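Local coordinates for type 2A phosphatase-associated protein 42 (Saccharomyces cerevisiae, PDB 2V0P) that inhibits the PP2A-like phosphatase SIT4 and associates with PP2A catalytic subunits in TOR signalling, here represented by its N-terminal TPR-like helical domain, at residues V4-N9 with K71-V75; L35-I39 with L82-R86; D76-L81 with S110-F114; L104-V108 with I219-L223. All coordinates share one frame; numbering follows the deposited sequence.

Contact 1. Residues V4-N9 with K71-V75; sequences VTEQFN and KFLAV
Phe8 and Phe72 pass each other head to tail, each ring reaching back toward the other's backbone. The planes are inclined at 42°, neither stacked nor edge-to-face. The ring centroids of Phe8 and Phe72 are 6.0 Å apart. Phe8 CD2 comes to the edge of the Phe72 ring, 3.8 Å from Phe72 CD1. With CG anti to the backbone N (chi1 -151°), the Phe8 ring is carried off helix 4-19 into the turn formed by 71-75. There Phe8 CE2 meets Lys71 O at 3.3 Å, the carbonyl oxygen lying at the ring edge and in its plane, while Val75 CG1 sits over one face, 3.9 Å from Phe8 CZ. This packing joins the first helix of the TPR-like, all-helical N-terminal domain to the chain just ahead of helix 75-83; Leu42 and Ile49 of helix 29-52 touch Phe8 and Phe72 respectively. At the far end of the Phe72 ring, CZ is met obliquely by Val4 CG2 at 3.5 Å and by Thr5 OG1. The Lys71 chain, bent at its last two torsions, runs roughly perpendicular to Thr5 and lends its ammonium to the hydroxyl: Lys71 NZ donates to Thr5 OG1 at 2.8 Å. Lys71 NZ is also hydrogen-bonded to Ala68 O, so two oxygens hold the lysine tip, and the aliphatic carbons behind it pass Asn9, with Lys71 CE 3.9 Å from Asn9 OD1.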
# COMPACT_ATOMS: atom_id res chain seq x y z
N VAL A 4 -3.33 39.48 11.00
CA VAL A 4 -3.44 38.03 11.02
C VAL A 4 -4.41 37.46 9.97
O VAL A 4 -4.05 36.49 9.31
CB VAL A 4 -3.72 37.44 12.44
CG1 VAL A 4 -2.61 37.81 13.39
CG2 VAL A 4 -5.03 37.90 12.98
N THR A 5 -5.58 38.09 9.79
CA THR A 5 -6.53 37.64 8.80
C THR A 5 -6.06 37.76 7.35
O THR A 5 -6.32 36.89 6.54
CB THR A 5 -7.92 38.36 8.95
OG1 THR A 5 -8.58 37.79 10.05
CG2 THR A 5 -8.77 38.13 7.77
N GLU A 6 -5.39 38.86 7.05
CA GLU A 6 -4.92 39.13 5.72
C GLU A 6 -3.81 38.14 5.43
O GLU A 6 -3.83 37.53 4.36
CB GLU A 6 -4.37 40.54 5.62
CG GLU A 6 -5.40 41.61 5.30
CD GLU A 6 -4.87 43.03 5.51
OE1 GLU A 6 -5.61 43.86 6.08
OE2 GLU A 6 -3.71 43.31 5.10
N GLN A 7 -2.92 37.97 6.40
CA GLN A 7 -1.85 37.06 6.36
C GLN A 7 -2.33 35.62 6.11
O GLN A 7 -1.79 34.94 5.23
CB GLN A 7 -1.06 37.16 7.64
CG GLN A 7 -0.14 38.43 7.65
CD GLN A 7 0.88 38.37 8.75
OE1 GLN A 7 0.60 37.87 9.84
NE2 GLN A 7 2.06 38.89 8.49
N PHE A 8 -3.29 35.16 6.90
CA PHE A 8 -3.96 33.86 6.68
C PHE A 8 -4.57 33.68 5.34
O PHE A 8 -4.28 32.64 4.66
CB PHE A 8 -4.94 33.51 7.75
CG PHE A 8 -5.09 32.03 7.93
CD1 PHE A 8 -4.04 31.17 7.58
CD2 PHE A 8 -6.22 31.50 8.42
CE1 PHE A 8 -4.17 29.81 7.73
CE2 PHE A 8 -6.36 30.15 8.58
CZ PHE A 8 -5.36 29.30 8.25
N ASN A 9 -5.35 34.68 4.93
CA ASN A 9 -5.94 34.74 3.60
C ASN A 9 -4.92 34.65 2.45
O ASN A 9 -5.16 33.95 1.48
CB ASN A 9 -6.85 35.96 3.43
CG ASN A 9 -8.10 35.87 4.31
OD1 ASN A 9 -8.32 34.90 4.96
ND2 ASN A 9 -8.88 36.94 4.36
N LYS A 71 -11.64 30.89 11.45
CA LYS A 71 -10.73 30.52 10.36
C LYS A 71 -9.43 29.91 10.89
O LYS A 71 -8.94 28.98 10.35
CB LYS A 71 -10.29 31.78 9.60
CG LYS A 71 -11.11 32.13 8.39
CD LYS A 71 -10.88 33.60 7.90
CE LYS A 71 -9.69 34.36 8.54
NZ LYS A 71 -10.19 35.53 9.42
N PHE A 72 -8.91 30.50 11.95
CA PHE A 72 -7.60 30.21 12.49
C PHE A 72 -7.51 28.84 13.14
O PHE A 72 -6.44 28.39 13.37
CB PHE A 72 -7.24 31.23 13.56
CG PHE A 72 -7.23 32.67 13.06
CD1 PHE A 72 -6.69 32.98 11.84
CD2 PHE A 72 -7.79 33.68 13.82
CE1 PHE A 72 -6.70 34.29 11.36
CE2 PHE A 72 -7.78 35.00 13.38
CZ PHE A 72 -7.25 35.30 12.15
N LEU A 73 -8.61 28.27 13.55
CA LEU A 73 -8.59 26.95 14.13
C LEU A 73 -8.03 26.00 13.00
O LEU A 73 -7.57 24.89 13.27
CB LEU A 73 -10.02 26.54 14.48
CG LEU A 73 -10.65 27.16 15.75
CD1 LEU A 73 -12.11 26.75 15.94
CD2 LEU A 73 -9.86 26.83 17.01
N ALA A 74 -8.11 26.43 11.77
CA ALA A 74 -7.50 25.61 10.63
C ALA A 74 -5.99 25.77 10.30
O ALA A 74 -5.47 25.15 9.34
CB ALA A 74 -8.27 25.74 9.44
N VAL A 75 -5.28 26.57 11.07
CA VAL A 75 -3.86 26.76 10.82
C VAL A 75 -3.11 25.38 10.81
O VAL A 75 -2.41 25.13 9.92
CB VAL A 75 -3.15 27.73 11.76
CG1 VAL A 75 -3.88 29.08 11.86
CG2 VAL A 75 -2.90 27.17 13.09

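Contact 2. Residues L35-I39 with L82-R86; sequences LLSTI and LISRR
Residues 35-39 form a helical turn, whereas 82-86 leave the end of helix 75-83 through a type I beta turn from Ile83 to Arg86; the backbones come nearest at Ile39 and Leu82, whose CA atoms are 6.7 Å apart. Leu35 enters this bend with CG anti to the backbone N (chi1 -179°). Its CD1 branch reaches Leu82 O at 3.4 Å, and its CD2 branch lies 3.5 Å from both Arg86 N and Arg86 CD. Ile39 and Leu82 lie alongside, pointing oppositely, Ile39 CG1 to Leu82 CB 3.6 Å, while Ile39 CD1 packs on Arg86 CG at 3.6 Å. Bent at chi2 and chi3, the arginine folds its methylenes over Leu35 and Ile39 and lays one guanidinium face on Leu36, whose CB is over the centre of the group, 4.2 Å above its plane. Arg86 NH1 is hydrogen-bonded to Gln32, one turn earlier on helix 29-52, which anchors the polar end beyond this apolar shelf. The C-terminal end of helix 75-83 is thus packed against helix 29-52 within the TPR-like helical domain. Helix 4-19 borders the contact through Tyr15, touching Leu82 and Arg85, and helix 93-120 lies against Ile83 and Arg86.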
# COMPACT_ATOMS: atom_id res chain seq x y z
N LEU A 35 6.85 26.81 -1.38
CA LEU A 35 6.26 25.98 -0.36
C LEU A 35 6.91 26.23 1.00
O LEU A 35 6.22 26.45 2.00
CB LEU A 35 6.26 24.49 -0.79
CG LEU A 35 5.63 23.50 0.18
CD1 LEU A 35 4.12 23.55 0.19
CD2 LEU A 35 6.11 22.14 -0.11
N LEU A 36 8.23 26.22 1.02
CA LEU A 36 8.97 26.49 2.20
C LEU A 36 8.68 27.88 2.77
O LEU A 36 8.55 28.00 3.90
CB LEU A 36 10.46 26.36 1.96
CG LEU A 36 11.35 26.60 3.16
CD1 LEU A 36 10.98 25.69 4.33
CD2 LEU A 36 12.80 26.44 2.81
N SER A 37 8.59 28.89 1.96
CA SER A 37 8.37 30.24 2.53
C SER A 37 6.94 30.37 3.04
O SER A 37 6.70 31.01 4.04
CB SER A 37 8.74 31.35 1.59
OG SER A 37 7.96 31.32 0.44
N THR A 38 6.00 29.71 2.36
CA THR A 38 4.64 29.62 2.82
C THR A 38 4.53 28.97 4.18
O THR A 38 3.84 29.46 5.12
CB THR A 38 3.72 29.08 1.78
OG1 THR A 38 3.86 29.85 0.63
CG2 THR A 38 2.13 29.17 2.26
N ILE A 39 5.18 27.85 4.35
CA ILE A 39 5.17 27.21 5.63
C ILE A 39 5.78 28.10 6.69
O ILE A 39 5.21 28.23 7.77
CB ILE A 39 5.94 25.84 5.55
CG1 ILE A 39 5.14 24.84 4.75
CG2 ILE A 39 6.18 25.31 6.87
CD1 ILE A 39 6.12 23.62 4.38
N LEU A 82 0.52 21.58 3.66
CA LEU A 82 1.73 22.12 3.05
C LEU A 82 2.94 21.24 3.29
O LEU A 82 3.67 21.01 2.37
CB LEU A 82 2.01 23.54 3.59
CG LEU A 82 0.93 24.57 3.29
CD1 LEU A 82 1.12 25.72 4.27
CD2 LEU A 82 1.03 25.09 1.99
N ILE A 83 3.13 20.80 4.52
CA ILE A 83 4.24 19.98 4.90
C ILE A 83 4.25 18.63 4.12
O ILE A 83 5.26 18.19 3.69
CB ILE A 83 4.28 19.73 6.40
CG1 ILE A 83 4.47 21.07 7.15
CG2 ILE A 83 5.49 18.81 6.76
CD1 ILE A 83 4.47 20.95 8.52
N SER A 84 3.09 18.02 3.92
CA SER A 84 3.10 16.71 3.22
C SER A 84 3.68 16.82 1.80
O SER A 84 4.05 15.81 1.19
CB SER A 84 1.69 16.13 3.20
OG SER A 84 0.89 16.88 2.36
N ARG A 85 3.82 18.07 1.32
CA ARG A 85 4.19 18.34 -0.03
C ARG A 85 5.72 18.68 -0.21
O ARG A 85 6.18 18.78 -1.31
CB ARG A 85 3.32 19.45 -0.61
CG ARG A 85 1.99 19.06 -1.13
CD ARG A 85 1.02 20.23 -1.20
NE ARG A 85 -0.23 19.81 -1.84
CZ ARG A 85 -1.20 19.15 -1.23
NH1 ARG A 85 -1.13 18.86 0.06
NH2 ARG A 85 -2.27 18.76 -1.91
N ARG A 86 6.43 18.85 0.89
CA ARG A 86 7.84 19.13 0.93
C ARG A 86 8.64 17.93 0.42
O ARG A 86 8.26 16.81 0.63
CB ARG A 86 8.25 19.47 2.36
CG ARG A 86 7.76 20.85 2.78
CD ARG A 86 8.68 21.95 2.20
NE ARG A 86 9.96 22.06 2.88
CZ ARG A 86 11.13 22.24 2.26
NH1 ARG A 86 11.20 22.31 0.93
NH2 ARG A 86 12.25 22.35 2.96

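Contact 3. Residues D76-L81 with S110-F114; sequences DYYLGL and SFINF
Gly80 CA rests on the face of the Phe111 ring, a CH-pi contact with CA 3.7 Å from the ring centroid and 14° off its normal. The ring lies over the backbone here, Phe111 CZ 3.4 Å from Gly80 C. Tyr77 CD1 and Leu81 CD2 meet the edge of the same ring in its plane. A second CH-pi contact forms one turn away: Tyr77 CB stands over the centre of the Phe114 ring, 3.6 Å from the centroid. Tyr77 and Phe114 both have CG anti to the backbone N, and their side chains run side by side in the same direction, with the ring planes 43° apart. Along the other flank, Asp76 CB touches Ser110 O at 3.4 Å, and a single water gathers the polar tips. It donates to Asp76 OD1 at 2.6 Å, accepts from Asn113 ND2 and is hydrogen-bonded to Ser110 OG.

Further out, Asp76 OD1 forms a salt bridge with Lys46, which should help keep the carboxylate ionised, and Asn113 OD1 is held by Arg138. Tyr77 stacks on Phe211 and bonds through its hydroxyl to Asp214, both on helix 199-231. The segment axes approach to 7.5 Å at 161°, with CA atoms only 5.0 Å apart at Gly80-Ser110 and at Asp76-Phe114. Such close antiparallel packing of successive helices, with small residues at a near point, is the kind expected of helical hairpins in a TPR-like fold.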
# COMPACT_ATOMS: atom_id res chain seq x y z
N ASP A 76 -3.34 24.51 11.77
CA ASP A 76 -2.69 23.21 11.72
C ASP A 76 -3.12 22.35 10.53
O ASP A 76 -2.30 21.55 10.05
CB ASP A 76 -2.91 22.48 13.00
CG ASP A 76 -2.28 23.17 14.17
OD1 ASP A 76 -1.09 23.51 14.05
OD2 ASP A 76 -2.99 23.37 15.18
N TYR A 77 -4.39 22.49 10.06
CA TYR A 77 -4.83 21.79 8.92
C TYR A 77 -3.95 22.19 7.70
O TYR A 77 -3.46 21.32 6.97
CB TYR A 77 -6.30 22.00 8.60
CG TYR A 77 -6.82 21.48 7.29
CD1 TYR A 77 -7.01 20.07 7.04
CD2 TYR A 77 -7.16 22.36 6.27
CE1 TYR A 77 -7.51 19.65 5.83
CE2 TYR A 77 -7.67 21.90 5.10
CZ TYR A 77 -7.82 20.49 4.91
OH TYR A 77 -8.31 20.07 3.76
N TYR A 78 -3.76 23.50 7.53
CA TYR A 78 -3.08 24.00 6.40
C TYR A 78 -1.54 23.62 6.50
O TYR A 78 -0.93 23.39 5.51
CB TYR A 78 -3.32 25.53 6.28
CG TYR A 78 -4.60 25.81 5.52
CD1 TYR A 78 -5.73 26.21 6.16
CD2 TYR A 78 -4.66 25.58 4.16
CE1 TYR A 78 -6.87 26.44 5.49
CE2 TYR A 78 -5.83 25.78 3.46
CZ TYR A 78 -6.93 26.22 4.14
OH TYR A 78 -8.09 26.45 3.46
N LEU A 79 -0.98 23.60 7.69
CA LEU A 79 0.37 23.15 7.90
C LEU A 79 0.46 21.66 7.48
O LEU A 79 1.37 21.30 6.78
CB LEU A 79 0.83 23.38 9.34
CG LEU A 79 1.25 24.79 9.88
CD1 LEU A 79 1.56 24.63 11.28
CD2 LEU A 79 2.42 25.38 9.17
N GLY A 80 -0.50 20.85 7.89
CA GLY A 80 -0.63 19.46 7.40
C GLY A 80 -0.52 19.31 5.91
O GLY A 80 0.28 18.52 5.43
N LEU A 81 -1.32 20.06 5.21
CA LEU A 81 -1.39 20.04 3.79
C LEU A 81 -0.06 20.52 3.12
O LEU A 81 0.42 19.94 2.13
CB LEU A 81 -2.53 20.88 3.32
CG LEU A 81 -3.96 20.47 3.58
CD1 LEU A 81 -4.81 21.55 3.04
CD2 LEU A 81 -4.24 19.11 2.90
N SER A 110 0.77 17.65 12.47
CA SER A 110 -0.03 18.85 12.30
C SER A 110 -1.51 18.49 12.15
O SER A 110 -2.36 19.12 12.75
CB SER A 110 0.40 19.70 11.12
OG SER A 110 1.57 20.38 11.39
N PHE A 111 -1.79 17.50 11.33
CA PHE A 111 -3.17 17.03 11.13
C PHE A 111 -3.78 16.62 12.46
O PHE A 111 -4.91 16.93 12.71
CB PHE A 111 -3.22 15.90 10.08
CG PHE A 111 -3.20 16.37 8.66
CD1 PHE A 111 -4.15 17.29 8.20
CD2 PHE A 111 -2.29 15.85 7.74
CE1 PHE A 111 -4.14 17.74 6.91
CE2 PHE A 111 -2.27 16.30 6.44
CZ PHE A 111 -3.22 17.27 6.00
N ILE A 112 -3.02 15.93 13.30
CA ILE A 112 -3.51 15.49 14.60
C ILE A 112 -3.73 16.65 15.64
O ILE A 112 -4.72 16.70 16.35
CB ILE A 112 -2.70 14.28 15.13
CG1 ILE A 112 -2.86 13.10 14.11
CG2 ILE A 112 -3.16 13.88 16.50
CD1 ILE A 112 -2.15 11.84 14.51
N ASN A 113 -2.78 17.58 15.65
CA ASN A 113 -2.93 18.87 16.32
C ASN A 113 -4.27 19.54 15.97
O ASN A 113 -4.99 19.86 16.85
CB ASN A 113 -1.74 19.77 15.94
CG ASN A 113 -0.46 19.34 16.58
OD1 ASN A 113 -0.48 18.49 17.43
ND2 ASN A 113 0.67 19.97 16.21
N PHE A 114 -4.59 19.65 14.68
CA PHE A 114 -5.81 20.22 14.19
C PHE A 114 -7.06 19.51 14.80
O PHE A 114 -7.87 20.15 15.31
CB PHE A 114 -5.82 20.22 12.69
CG PHE A 114 -7.14 20.63 12.06
CD1 PHE A 114 -7.71 21.91 12.31
CD2 PHE A 114 -7.79 19.78 11.18
CE1 PHE A 114 -8.91 22.27 11.74
CE2 PHE A 114 -9.02 20.19 10.55
CZ PHE A 114 -9.58 21.45 10.87
O HOH W 1 0.84 21.84 13.84

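Contact 4. Residues L104-V108 with I219-L223; sequences LKKSV and IEQNL
Helices 104-108 and 219-223 run antiparallel, their axes 9.6 Å apart at 160°, with CA atoms nearest at Leu104-Asn222 and Val108-Ile219. Val108 and Asn222 overlap flank to flank with their ends reversed, and Val108 CG2 touches Asn222 CB at 3.5 Å. That methyl is anti to the carbonyl carbon, while CG1 is anti to the backbone N (chi1 174°); the fork thereby serves two neighbours, CG2 touching Leu223 CD2, the two side chains roughly perpendicular, and CG1 meeting Ile219 CG2, each pair at 4.2 Å. Leu104 reaches the amide from another direction, its CD2 methyl 4.1 Å from Asn222 CG. Its chain also packs on Cys226 and Leu229 further along helix 199-231. This is antiparallel helix packing between distant parts of the chain in the all-helical TPR-like domain. The amide nitrogen, Asn222 ND2, comes to 2.9 Å from Ser107 OG, but the angle is too poor for a hydrogen bond. Ser84 touches both Ser107 and Asn222. Phe111, one turn beyond Val108, packs on Ile219 and Asn222, continuing the apolar seam toward the centre of the domain.

No hydrogen bond bridges the two segments, so their cohesion comes from aliphatic packing. The asparagine contributes mainly its CB, against Val108 CG2, and its amide lies against Leu104 CD2 without a hydrogen bond to the other segment. The chemistry thus ties helix 93-120 to helix 199-231 by fit of shape, while the Ser107 hydroxyl is hydrogen-bonded to Gly80 O, which links helix 93-120 to helix 75-83.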
# COMPACT_ATOMS: atom_id res chain seq x y z
N LEU A 104 6.42 13.55 6.24
CA LEU A 104 5.13 12.88 6.34
C LEU A 104 4.73 12.76 7.78
O LEU A 104 3.56 12.86 8.06
CB LEU A 104 5.06 11.51 5.61
CG LEU A 104 5.27 11.60 4.11
CD1 LEU A 104 5.51 10.20 3.47
CD2 LEU A 104 4.24 12.39 3.39
N LYS A 105 5.70 12.53 8.64
CA LYS A 105 5.53 12.46 10.08
C LYS A 105 5.00 13.81 10.62
O LYS A 105 3.98 13.89 11.32
CB LYS A 105 6.88 12.14 10.73
CG LYS A 105 6.81 11.94 12.20
CD LYS A 105 8.03 11.20 12.72
CE LYS A 105 7.70 10.40 13.99
NZ LYS A 105 6.75 9.25 13.73
N LYS A 106 5.71 14.85 10.24
CA LYS A 106 5.33 16.24 10.62
C LYS A 106 3.97 16.67 10.07
O LYS A 106 3.22 17.28 10.79
CB LYS A 106 6.42 17.21 10.17
CG LYS A 106 7.72 17.06 10.90
CD LYS A 106 7.56 17.16 12.41
CE LYS A 106 8.83 17.69 13.05
NZ LYS A 106 8.96 17.27 14.48
N SER A 107 3.65 16.36 8.81
CA SER A 107 2.33 16.55 8.26
C SER A 107 1.23 15.90 9.13
O SER A 107 0.32 16.59 9.56
CB SER A 107 2.27 16.02 6.83
OG SER A 107 0.94 16.02 6.37
N VAL A 108 1.35 14.58 9.38
CA VAL A 108 0.48 13.86 10.26
C VAL A 108 0.37 14.47 11.67
O VAL A 108 -0.74 14.62 12.17
CB VAL A 108 0.76 12.34 10.27
CG1 VAL A 108 -0.07 11.64 11.32
CG2 VAL A 108 0.53 11.74 8.83
N ILE A 219 -4.46 11.80 6.59
CA ILE A 219 -3.71 11.10 7.57
C ILE A 219 -3.49 9.63 6.99
O ILE A 219 -2.46 9.13 7.10
CB ILE A 219 -4.34 11.03 8.93
CG1 ILE A 219 -4.18 12.42 9.66
CG2 ILE A 219 -3.66 9.99 9.81
CD1 ILE A 219 -4.98 12.56 10.87
N GLU A 220 -4.50 9.05 6.41
CA GLU A 220 -4.39 7.63 5.86
C GLU A 220 -3.33 7.56 4.76
O GLU A 220 -2.41 6.68 4.78
CB GLU A 220 -5.76 7.15 5.35
CG GLU A 220 -5.84 5.64 5.18
CD GLU A 220 -6.94 5.19 4.23
OE1 GLU A 220 -7.59 6.02 3.56
OE2 GLU A 220 -7.14 3.98 4.15
N GLN A 221 -3.41 8.50 3.83
CA GLN A 221 -2.55 8.55 2.69
C GLN A 221 -1.13 8.75 3.17
O GLN A 221 -0.28 8.06 2.74
CB GLN A 221 -2.95 9.64 1.74
CG GLN A 221 -1.87 10.06 0.79
CD GLN A 221 -1.55 8.98 -0.26
OE1 GLN A 221 -2.43 8.25 -0.71
NE2 GLN A 221 -0.30 8.89 -0.65
N ASN A 222 -0.91 9.65 4.13
CA ASN A 222 0.45 9.89 4.58
C ASN A 222 1.06 8.72 5.40
O ASN A 222 2.24 8.47 5.34
CB ASN A 222 0.54 11.25 5.33
CG ASN A 222 0.29 12.44 4.42
OD1 ASN A 222 0.12 12.32 3.23
ND2 ASN A 222 0.21 13.60 5.00
N LEU A 223 0.26 8.04 6.18
CA LEU A 223 0.73 6.95 6.94
C LEU A 223 1.09 5.79 5.99
O LEU A 223 2.13 5.28 6.09
CB LEU A 223 -0.35 6.51 7.93
CG LEU A 223 -0.47 7.46 9.14
CD1 LEU A 223 -1.44 6.85 10.16
CD2 LEU A 223 0.86 7.68 9.76

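In the fold
Helix 75-83 and the turns at its two ends run through contacts 1, 2 and 3, and helix 93-120 is shared by contacts 3 and 4, whose centres are 10 Å apart. Contact 3 lies about 4 Å from the centre of the chain and touches the other three: Phe8 CZ is 3.7 Å from Tyr78 CD1, Ile83 CD1 is 4.1 Å from Ser110 OG, and Ile112 CG1 is 3.9 Å from Ile219 CD1. Contacts 1 and 4 do not touch, their centres 22 Å apart. A bound zinc ion lies about 5 Å from the side chain of Leu223 in contact 4.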